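Local coordinates for protein glutathione S-transferase (PDB 4ISD) that binds glutathione and, as a glutathione S-transferase homolog, probably couples its thiol to electrophilic substrates, at residues A[23-28]-A[205-210]; A[73-78]-A[110-115]; A[168-173]-A[196-201]. All coordinates share one frame; numbering follows the deposited sequence.

How the interactions relate
Two of the three contacts join the thioredoxin-like N-terminal domain to the helical C-terminal domain: interaction 1 through helices 19-31 and 202-212, and interaction 2, at the glutathione site, through helices 74-84 and 98-113. Interaction 3 lies within the helical domain. Interaction 1 spans most of the chain, and the other two follow one another inside that span. Centres of 1 and 2 lie about 16 Å apart, of 1 and 3 about 11 Å, of 2 and 3 about 15 Å. Helix 168-177 connects them: D172 OD1 is probably hydrogen-bonded to S23 OG (2.8 Å) and D172 OD2 forms a salt bridge with R112 NH1 (2.9 Å), tying the glutathione site to the core.

Interaction 1: A[23-28]-A[205-210]; sequences SAFVVL and QQWVKQ
F25 meets the six-membered ring of W207 in an offset edge-to-face stack, the indole presenting its edge to the face of the phenyl ring. The centroids lie 5.5 Å apart and the planes are inclined at 72°. One indole carbon makes the closest approach, W207 CE3 standing 3.6 Å from F25 CG and reaching F25 CB and CD2 as well. Both rings are thrown off their helices in the same manner, with CG opposite the backbone N (chi1 178° for F25 and 169° for W207), and this carries each across the space between two helices whose short axes come no nearer than 10.0 Å. At the far end of the phenyl ring, Q206 CB lies against its edge, 3.8 Å from F25 CE1, while Q210 brushes the rim near CE2. Each ring has a further aromatic neighbour: F35 meets F25 edge-to-face, and Y16 meets W207. F25 also touches L10 of strand 8-13, and W207 also rests on A21 and M22 of helix 19-31. An aromatic pair thus fastens the C-terminal helix to the first helix of the thioredoxin-like domain, an apolar domain interface belonging to the two-domain glutathione transferase fold.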
loop_
_atom_site.group_PDB
_atom_site.type_symbol
_atom_site.label_atom_id
_atom_site.label_comp_id
_atom_site.label_asym_id
_atom_site.label_seq_id
_atom_site.Cartn_x
_atom_site.Cartn_y
_atom_site.Cartn_z
ATOM N N SER A 23 -11.349 -6.287 5.181
ATOM C CA SER A 23 -11.248 -4.870 4.865
ATOM C C SER A 23 -12.025 -4.488 3.606
ATOM O O SER A 23 -12.751 -3.489 3.599
ATOM C CB SER A 23 -9.785 -4.484 4.695
ATOM O OG SER A 23 -9.677 -3.080 4.559
ATOM N N ALA A 24 -11.870 -5.280 2.544
ATOM C CA ALA A 24 -12.551 -4.988 1.281
ATOM C C ALA A 24 -14.053 -5.193 1.436
ATOM O O ALA A 24 -14.864 -4.398 0.942
ATOM C CB ALA A 24 -11.997 -5.855 0.128
ATOM N N PHE A 25 -14.412 -6.278 2.109
ATOM C CA PHE A 25 -15.798 -6.568 2.406
ATOM C C PHE A 25 -16.406 -5.375 3.142
ATOM O O PHE A 25 -17.558 -5.002 2.891
ATOM C CB PHE A 25 -15.898 -7.846 3.253
ATOM C CG PHE A 25 -17.309 -8.216 3.652
ATOM C CD1 PHE A 25 -17.975 -7.515 4.656
ATOM C CD2 PHE A 25 -17.956 -9.284 3.044
ATOM C CE1 PHE A 25 -19.282 -7.857 5.038
ATOM C CE2 PHE A 25 -19.249 -9.639 3.414
ATOM C CZ PHE A 25 -19.921 -8.922 4.422
ATOM N N VAL A 26 -15.646 -4.774 4.055
ATOM C CA VAL A 26 -16.210 -3.683 4.856
ATOM C C VAL A 26 -16.466 -2.455 3.995
ATOM O O VAL A 26 -17.460 -1.752 4.189
ATOM C CB VAL A 26 -15.356 -3.346 6.110
ATOM C CG1 VAL A 26 -15.707 -1.969 6.655
ATOM C CG2 VAL A 26 -15.538 -4.428 7.185
ATOM N N VAL A 27 -15.595 -2.221 3.012
ATOM C CA VAL A 27 -15.777 -1.077 2.119
ATOM C C VAL A 27 -17.091 -1.187 1.347
ATOM O O VAL A 27 -17.889 -0.240 1.316
ATOM C CB VAL A 27 -14.590 -0.911 1.158
ATOM C CG1 VAL A 27 -14.838 0.226 0.187
ATOM C CG2 VAL A 27 -13.333 -0.649 1.945
ATOM N N LEU A 28 -17.313 -2.351 0.743
ATOM C CA LEU A 28 -18.523 -2.601 -0.036
ATOM C C LEU A 28 -19.752 -2.404 0.832
ATOM O O LEU A 28 -20.709 -1.728 0.438
ATOM C CB LEU A 28 -18.513 -4.026 -0.603
ATOM C CG LEU A 28 -17.490 -4.321 -1.707
ATOM C CD1 LEU A 28 -17.144 -5.805 -1.766
ATOM C CD2 LEU A 28 -18.019 -3.847 -3.065
ATOM N N GLN A 205 -19.669 -6.672 11.506
ATOM C CA GLN A 205 -20.537 -7.723 12.047
ATOM C C GLN A 205 -21.129 -8.570 10.941
ATOM O O GLN A 205 -21.324 -9.775 11.101
ATOM C CB GLN A 205 -21.662 -7.142 12.916
ATOM C CG GLN A 205 -21.215 -6.719 14.314
ATOM C CD GLN A 205 -20.510 -7.842 15.070
ATOM O OE1 GLN A 205 -21.116 -8.876 15.390
ATOM N NE2 GLN A 205 -19.217 -7.647 15.351
ATOM N N GLN A 206 -21.414 -7.934 9.812
ATOM C CA GLN A 206 -21.919 -8.655 8.662
ATOM C C GLN A 206 -20.883 -9.695 8.263
ATOM O O GLN A 206 -21.248 -10.809 7.855
ATOM C CB GLN A 206 -22.187 -7.696 7.503
ATOM C CG GLN A 206 -23.515 -6.988 7.568
ATOM C CD GLN A 206 -24.656 -7.957 7.454
ATOM O OE1 GLN A 206 -24.526 -9.005 6.819
ATOM N NE2 GLN A 206 -25.782 -7.631 8.083
ATOM N N TRP A 207 -19.598 -9.326 8.402
ATOM C CA TRP A 207 -18.479 -10.222 8.087
ATOM C C TRP A 207 -18.390 -11.408 9.040
ATOM O O TRP A 207 -18.212 -12.544 8.583
ATOM C CB TRP A 207 -17.141 -9.479 8.064
ATOM C CG TRP A 207 -15.945 -10.384 8.015
ATOM C CD1 TRP A 207 -15.226 -10.850 9.077
ATOM C CD2 TRP A 207 -15.326 -10.932 6.837
ATOM N NE1 TRP A 207 -14.203 -11.656 8.635
ATOM C CE2 TRP A 207 -14.238 -11.718 7.266
ATOM C CE3 TRP A 207 -15.578 -10.821 5.463
ATOM C CZ2 TRP A 207 -13.402 -12.395 6.370
ATOM C CZ3 TRP A 207 -14.748 -11.502 4.571
ATOM C CH2 TRP A 207 -13.679 -12.283 5.030
ATOM N N VAL A 208 -18.507 -11.168 10.348
ATOM C CA VAL A 208 -18.442 -12.295 11.286
ATOM C C VAL A 208 -19.674 -13.191 11.146
ATOM O O VAL A 208 -19.620 -14.390 11.438
ATOM C CB VAL A 208 -18.182 -11.891 12.779
ATOM C CG1 VAL A 208 -17.747 -10.426 12.903
ATOM C CG2 VAL A 208 -19.371 -12.167 13.620
ATOM N N LYS A 209 -20.764 -12.603 10.656
ATOM C CA LYS A 209 -21.995 -13.342 10.350
ATOM C C LYS A 209 -21.852 -14.189 9.081
ATOM O O LYS A 209 -22.310 -15.325 9.027
ATOM C CB LYS A 209 -23.185 -12.375 10.215
ATOM C CG LYS A 209 -24.339 -12.860 9.332
ATOM C CD LYS A 209 -25.377 -13.657 10.121
ATOM C CE LYS A 209 -26.727 -13.689 9.396
ATOM N NZ LYS A 209 -27.266 -15.076 9.275
ATOM N N GLN A 210 -21.229 -13.628 8.054
ATOM C CA GLN A 210 -21.030 -14.377 6.818
ATOM C C GLN A 210 -20.043 -15.516 7.070
ATOM O O GLN A 210 -20.238 -16.639 6.593
ATOM C CB GLN A 210 -20.516 -13.459 5.711
ATOM C CG GLN A 210 -20.124 -14.188 4.444
ATOM C CD GLN A 210 -21.101 -13.952 3.319
ATOM O OE1 GLN A 210 -21.907 -13.018 3.374
ATOM N NE2 GLN A 210 -21.039 -14.794 2.288
#

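Interaction 2: A[73-78]-A[110-115]; sequences ESSAIA and WIRSDF. With GSH (glutathione), chain F.
R112 reaches across from helix 98-113 to S74, and together they close on the alpha-carboxylate of the glutathione gamma-glutamyl group. The arginine runs straight from CG to NE (chi2 165°, chi3 175°), which sets its guanidinium beside the first turn of helix 74-84. R112 NH2 donates to S74 OG at 2.7 Å, with an N-H...O angle of 158° and the hydroxyl close to the guanidinium plane. The same hydroxyl donates in turn to GSH O11, also at 2.7 Å, while R112 NE gives that oxygen a longer bond of 3.2 Å. The second carboxylate oxygen, GSH O12, takes the backbone N-H of S74 at 3.0 Å, right at the start of the helix. E73, in the N-cap position, turns its OE1 to the ligand amine GSH N1 (2.8 Å), and its other oxygen forms a salt bridge with R60. R112 NH1 is held by Q108 O, which together with D172 fixes the rotation of the guanidinium.

By contrast, the side formed by the partly exposed S75 is held loosely. Only its CB touches, lying over one guanidinium face 3.7 Å from R112 NE, with no polar bond between the two residues. S113 OG of the second subunit is also hydrogen-bonded to this glutathione, placing the site by the dimer interface.

A hydroxyl that accepts from the arginine and donates to the ligand, a cationic side chain and a helix N-terminus thus converge on one carboxylate, with a glutamate opposing the amine; this arrangement would favour the zwitterionic gamma-glutamyl end and probably stabilises its negative charge.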
loop_
_atom_site.group_PDB
_atom_site.type_symbol
_atom_site.label_atom_id
_atom_site.label_comp_id
_atom_site.label_asym_id
_atom_site.label_seq_id
_atom_site.Cartn_x
_atom_site.Cartn_y
_atom_site.Cartn_z
ATOM N N GLU A 73 -5.230 -6.484 -4.031
ATOM C CA GLU A 73 -4.740 -5.527 -3.025
ATOM C C GLU A 73 -5.878 -4.673 -2.451
ATOM O O GLU A 73 -6.381 -3.741 -3.114
ATOM C CB GLU A 73 -3.612 -4.629 -3.551
ATOM C CG GLU A 73 -2.339 -5.372 -3.939
ATOM C CD GLU A 73 -1.640 -5.973 -2.735
ATOM O OE1 GLU A 73 -1.407 -5.212 -1.776
ATOM O OE2 GLU A 73 -1.345 -7.199 -2.744
ATOM N N SER A 74 -6.247 -4.998 -1.205
ATOM C CA SER A 74 -7.412 -4.437 -0.532
ATOM C C SER A 74 -7.412 -2.910 -0.434
ATOM O O SER A 74 -8.472 -2.278 -0.572
ATOM C CB SER A 74 -7.572 -5.058 0.859
ATOM O OG SER A 74 -6.572 -4.608 1.752
ATOM N N SER A 75 -6.242 -2.313 -0.205
ATOM C CA SER A 75 -6.169 -0.854 -0.184
ATOM C C SER A 75 -6.500 -0.269 -1.571
ATOM O O SER A 75 -7.255 0.698 -1.673
ATOM C CB SER A 75 -4.810 -0.347 0.342
ATOM O OG SER A 75 -3.748 -0.521 -0.591
ATOM N N ALA A 76 -5.953 -0.865 -2.630
ATOM C CA ALA A 76 -6.243 -0.426 -3.994
ATOM C C ALA A 76 -7.731 -0.577 -4.320
ATOM O O ALA A 76 -8.328 0.248 -5.040
ATOM C CB ALA A 76 -5.396 -1.206 -4.996
ATOM N N ILE A 77 -8.322 -1.645 -3.787
ATOM C CA ILE A 77 -9.759 -1.837 -3.873
ATOM C C ILE A 77 -10.526 -0.692 -3.190
ATOM O O ILE A 77 -11.467 -0.137 -3.775
ATOM C CB ILE A 77 -10.181 -3.192 -3.268
ATOM C CG1 ILE A 77 -9.579 -4.337 -4.091
ATOM C CG2 ILE A 77 -11.711 -3.295 -3.194
ATOM C CD1 ILE A 77 -9.845 -5.732 -3.528
ATOM N N ALA A 78 -10.127 -0.338 -1.967
ATOM C CA ALA A 78 -10.777 0.761 -1.248
ATOM C C ALA A 78 -10.705 2.080 -2.022
ATOM O O ALA A 78 -11.701 2.811 -2.102
ATOM C CB ALA A 78 -10.180 0.927 0.134
ATOM N N TRP A 110 1.221 1.221 6.064
ATOM C CA TRP A 110 2.099 0.855 7.154
ATOM C C TRP A 110 1.684 -0.511 7.655
ATOM O O TRP A 110 2.505 -1.431 7.744
ATOM C CB TRP A 110 2.017 1.873 8.283
ATOM C CG TRP A 110 3.061 1.665 9.336
ATOM C CD1 TRP A 110 4.287 1.066 9.182
ATOM C CD2 TRP A 110 2.964 2.032 10.716
ATOM N NE1 TRP A 110 4.959 1.052 10.385
ATOM C CE2 TRP A 110 4.167 1.643 11.337
ATOM C CE3 TRP A 110 1.988 2.673 11.474
ATOM C CZ2 TRP A 110 4.407 1.869 12.694
ATOM C CZ3 TRP A 110 2.230 2.893 12.810
ATOM C CH2 TRP A 110 3.430 2.491 13.411
ATOM N N ILE A 111 0.393 -0.636 7.957
ATOM C CA ILE A 111 -0.175 -1.887 8.439
ATOM C C ILE A 111 0.183 -3.040 7.505
ATOM O O ILE A 111 0.659 -4.089 7.937
ATOM C CB ILE A 111 -1.698 -1.758 8.580
ATOM C CG1 ILE A 111 -2.021 -0.905 9.808
ATOM C CG2 ILE A 111 -2.347 -3.127 8.671
ATOM C CD1 ILE A 111 -3.449 -0.468 9.883
ATOM N N ARG A 112 0.007 -2.815 6.212
ATOM C CA ARG A 112 0.213 -3.857 5.233
ATOM C C ARG A 112 1.683 -4.190 4.952
ATOM O O ARG A 112 1.959 -5.186 4.272
ATOM C CB ARG A 112 -0.467 -3.445 3.932
ATOM C CG ARG A 112 -1.979 -3.524 3.966
ATOM C CD ARG A 112 -2.622 -2.782 2.811
ATOM N NE ARG A 112 -4.066 -2.970 2.812
ATOM C CZ ARG A 112 -4.904 -2.405 3.686
ATOM N NH1 ARG A 112 -4.441 -1.600 4.651
ATOM N NH2 ARG A 112 -6.212 -2.652 3.600
ATOM N N SER A 113 2.628 -3.378 5.445
ATOM C CA SER A 113 4.043 -3.573 5.079
ATOM C C SER A 113 5.034 -3.601 6.252
ATOM O O SER A 113 6.249 -3.635 6.044
ATOM C CB SER A 113 4.491 -2.493 4.095
ATOM O OG SER A 113 4.468 -1.217 4.718
ATOM N N ASP A 114 4.523 -3.543 7.475
ATOM C CA ASP A 114 5.370 -3.637 8.653
ATOM C C ASP A 114 4.767 -4.700 9.560
ATOM O O ASP A 114 3.790 -5.361 9.178
ATOM C CB ASP A 114 5.412 -2.291 9.380
ATOM C CG ASP A 114 6.792 -1.954 9.924
ATOM O OD1 ASP A 114 7.681 -2.834 9.927
ATOM O OD2 ASP A 114 6.983 -0.797 10.356
ATOM N N PHE A 115 5.349 -4.867 10.745
ATOM C CA PHE A 115 4.767 -5.706 11.801
ATOM C C PHE A 115 4.855 -7.198 11.491
ATOM O O PHE A 115 4.154 -8.010 12.094
ATOM C CB PHE A 115 3.308 -5.315 12.085
ATOM C CG PHE A 115 3.115 -3.854 12.364
ATOM C CD1 PHE A 115 3.655 -3.271 13.506
ATOM C CD2 PHE A 115 2.387 -3.059 11.493
ATOM C CE1 PHE A 115 3.468 -1.915 13.777
ATOM C CE2 PHE A 115 2.195 -1.694 11.753
ATOM C CZ PHE A 115 2.735 -1.125 12.897
HETATM N N1 GSH F . -1.432 -6.142 0.847
HETATM C CA1 GSH F . -2.358 -7.207 0.526
HETATM C C1 GSH F . -3.793 -6.754 0.536
HETATM O O11 GSH F . -4.183 -5.789 1.257
HETATM O O12 GSH F . -4.613 -7.350 -0.214
HETATM C CB1 GSH F . -2.145 -8.438 1.369
HETATM C CG1 GSH F . -3.039 -9.566 0.830
HETATM C CD1 GSH F . -2.686 -10.885 1.544
HETATM O OE1 GSH F . -1.682 -10.954 2.243
HETATM N N2 GSH F . -3.558 -12.052 1.394
HETATM C CA2 GSH F . -3.277 -13.310 2.047
HETATM C C2 GSH F . -3.014 -14.376 1.028
HETATM O O2 GSH F . -3.589 -14.378 -0.044
HETATM C CB2 GSH F . -4.449 -13.757 2.873
HETATM S SG2 GSH F . -3.901 -14.026 4.541
HETATM N N3 GSH F . -2.074 -15.437 1.304
HETATM C CA3 GSH F . -1.861 -16.433 0.274
HETATM C C3 GSH F . -0.473 -16.229 -0.263
HETATM O O31 GSH F . 0.095 -15.108 -0.125
HETATM O O32 GSH F . 0.126 -17.184 -0.839
#

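Interaction 3: A[168-173]-A[196-201]; sequences IADTDF and ERQWAR
Q198 lays the flat face of its side-chain amide against the CB of D170, so that a methylene group meets a planar polar group across the gap between helices 168-177 and 189-199. D170 CB is equally far from Q198 CD and OE1, at 3.7 Å each, and only slightly farther from NE2, at 4.0 Å; the carbon therefore sits over the amide and not at one of its corners. A bent side chain brings this about: with chi1 at -64° and chi2 at -54°, Q198 folds back and turns its broad side to the neighbouring helix. Q198 CG passes 4.0 Å from D170 O, extending the contact along the helix backbone. The backbones come nearest at T171 and Q198, whose CA atoms are 6.1 Å apart, yet the threonine side chain packs elsewhere, against V26 of the N-terminal domain and V204 of the C-terminal helix.

The D170 carboxylate runs off across the amide and is spent on other partners. Its OD1 receives hydrogen bonds from Y194 OH and V162 N, and OD2 bonds back to C167 N just ahead of the segment, consistent with the N-terminal helix capping known in this family. The Q198 side chain also touches Y160 and W166.

What joins the two segments is thus van der Waals contact between a buried amide and the aliphatic stem of an acid, while the acid's charge is met by donors from three other residues; those bonds would be expected to favour the ionised carboxylate in this buried setting.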
loop_
_atom_site.group_PDB
_atom_site.type_symbol
_atom_site.label_atom_id
_atom_site.label_comp_id
_atom_site.label_asym_id
_atom_site.label_seq_id
_atom_site.Cartn_x
_atom_site.Cartn_y
_atom_site.Cartn_z
ATOM N N ILE A 168 -11.908 3.497 6.410
ATOM C CA ILE A 168 -11.494 2.098 6.287
ATOM C C ILE A 168 -10.181 1.819 7.023
ATOM O O ILE A 168 -9.927 0.682 7.422
ATOM C CB ILE A 168 -11.386 1.626 4.798
ATOM C CG1 ILE A 168 -11.301 0.102 4.740
ATOM C CG2 ILE A 168 -10.197 2.268 4.076
ATOM C CD1 ILE A 168 -12.472 -0.575 5.413
ATOM N N ALA A 169 -9.362 2.854 7.221
ATOM C CA ALA A 169 -8.101 2.715 7.956
ATOM C C ALA A 169 -8.321 2.222 9.370
ATOM O O ALA A 169 -7.473 1.505 9.898
ATOM C CB ALA A 169 -7.344 4.020 7.989
ATOM N N ASP A 170 -9.459 2.613 9.968
ATOM C CA ASP A 170 -9.817 2.242 11.347
ATOM C C ASP A 170 -10.103 0.755 11.509
ATOM O O ASP A 170 -9.682 0.149 12.495
ATOM C CB ASP A 170 -11.018 3.039 11.859
ATOM C CG ASP A 170 -10.724 4.519 11.987
ATOM O OD1 ASP A 170 -9.841 4.860 12.809
ATOM O OD2 ASP A 170 -11.378 5.336 11.277
ATOM N N THR A 171 -10.829 0.172 10.557
ATOM C CA THR A 171 -11.036 -1.278 10.555
ATOM C C THR A 171 -9.680 -1.972 10.496
ATOM O O THR A 171 -9.415 -2.914 11.247
ATOM C CB THR A 171 -11.832 -1.745 9.331
ATOM O OG1 THR A 171 -12.988 -0.919 9.163
ATOM C CG2 THR A 171 -12.265 -3.195 9.499
ATOM N N ASP A 172 -8.826 -1.491 9.594
ATOM C CA ASP A 172 -7.512 -2.079 9.394
ATOM C C ASP A 172 -6.681 -1.988 10.655
ATOM O O ASP A 172 -6.023 -2.958 11.049
ATOM C CB ASP A 172 -6.790 -1.367 8.252
ATOM C CG ASP A 172 -7.340 -1.748 6.904
ATOM O OD1 ASP A 172 -8.131 -2.729 6.852
ATOM O OD2 ASP A 172 -6.972 -1.077 5.910
ATOM N N PHE A 173 -6.720 -0.810 11.280
ATOM C CA PHE A 173 -5.985 -0.561 12.513
ATOM C C PHE A 173 -6.488 -1.481 13.625
ATOM O O PHE A 173 -5.691 -2.119 14.327
ATOM C CB PHE A 173 -6.144 0.896 12.946
ATOM C CG PHE A 173 -5.081 1.363 13.887
ATOM C CD1 PHE A 173 -3.836 0.751 13.900
ATOM C CD2 PHE A 173 -5.317 2.417 14.753
ATOM C CE1 PHE A 173 -2.844 1.178 14.752
ATOM C CE2 PHE A 173 -4.334 2.846 15.620
ATOM C CZ PHE A 173 -3.091 2.224 15.620
ATOM N N GLU A 196 -12.956 -2.389 20.331
ATOM C CA GLU A 196 -14.300 -2.894 20.587
ATOM C C GLU A 196 -15.312 -2.132 19.736
ATOM O O GLU A 196 -16.160 -2.734 19.063
ATOM C CB GLU A 196 -14.640 -2.767 22.071
ATOM C CG GLU A 196 -15.913 -3.515 22.487
ATOM C CD GLU A 196 -16.282 -3.313 23.945
ATOM O OE1 GLU A 196 -15.423 -2.864 24.736
ATOM O OE2 GLU A 196 -17.439 -3.613 24.304
ATOM N N ARG A 197 -15.204 -0.808 19.781
ATOM C CA ARG A 197 -15.983 0.134 18.980
ATOM C C ARG A 197 -15.987 -0.295 17.505
ATOM O O ARG A 197 -17.052 -0.466 16.886
ATOM C CB ARG A 197 -15.258 1.472 19.089
ATOM C CG ARG A 197 -16.080 2.718 19.125
ATOM C CD ARG A 197 -15.110 3.925 19.166
ATOM N NE ARG A 197 -14.257 3.920 20.357
ATOM C CZ ARG A 197 -13.159 4.659 20.513
ATOM N NH1 ARG A 197 -12.741 5.457 19.538
ATOM N NH2 ARG A 197 -12.460 4.586 21.648
ATOM N N GLN A 198 -14.778 -0.456 16.959
ATOM C CA GLN A 198 -14.575 -0.783 15.549
ATOM C C GLN A 198 -15.090 -2.167 15.135
ATOM O O GLN A 198 -15.590 -2.324 14.025
ATOM C CB GLN A 198 -13.096 -0.629 15.169
ATOM C CG GLN A 198 -12.551 0.801 15.269
ATOM C CD GLN A 198 -13.383 1.804 14.485
ATOM O OE1 GLN A 198 -13.951 1.467 13.450
ATOM N NE2 GLN A 198 -13.475 3.041 14.987
ATOM N N TRP A 199 -14.956 -3.165 16.008
ATOM C CA TRP A 199 -15.544 -4.496 15.756
ATOM C C TRP A 199 -17.080 -4.524 15.805
ATOM O O TRP A 199 -17.696 -5.491 15.354
ATOM C CB TRP A 199 -14.995 -5.535 16.742
ATOM C CG TRP A 199 -13.742 -6.173 16.272
ATOM C CD1 TRP A 199 -12.460 -5.787 16.554
ATOM C CD2 TRP A 199 -13.639 -7.312 15.403
ATOM N NE1 TRP A 199 -11.566 -6.625 15.918
ATOM C CE2 TRP A 199 -12.267 -7.567 15.210
ATOM C CE3 TRP A 199 -14.576 -8.142 14.778
ATOM C CZ2 TRP A 199 -11.814 -8.621 14.421
ATOM C CZ3 TRP A 199 -14.128 -9.174 14.000
ATOM C CH2 TRP A 199 -12.756 -9.406 13.821
ATOM N N ALA A 200 -17.687 -3.470 16.351
ATOM C CA ALA A 200 -19.140 -3.411 16.542
ATOM C C ALA A 200 -19.912 -2.767 15.386
ATOM O O ALA A 200 -21.142 -2.715 15.413
ATOM C CB ALA A 200 -19.485 -2.696 17.882
ATOM N N ARG A 201 -19.206 -2.262 14.381
ATOM C CA ARG A 201 -19.871 -1.684 13.212
ATOM C C ARG A 201 -20.708 -2.754 12.515
ATOM O O ARG A 201 -20.284 -3.901 12.412
ATOM C CB ARG A 201 -18.844 -1.058 12.256
ATOM C CG ARG A 201 -18.099 0.131 12.878
ATOM C CD ARG A 201 -17.279 0.908 11.884
ATOM N NE ARG A 201 -18.095 1.456 10.808
ATOM C CZ ARG A 201 -18.628 2.675 10.816
ATOM N NH1 ARG A 201 -18.439 3.488 11.846
ATOM N NH2 ARG A 201 -19.354 3.081 9.787
#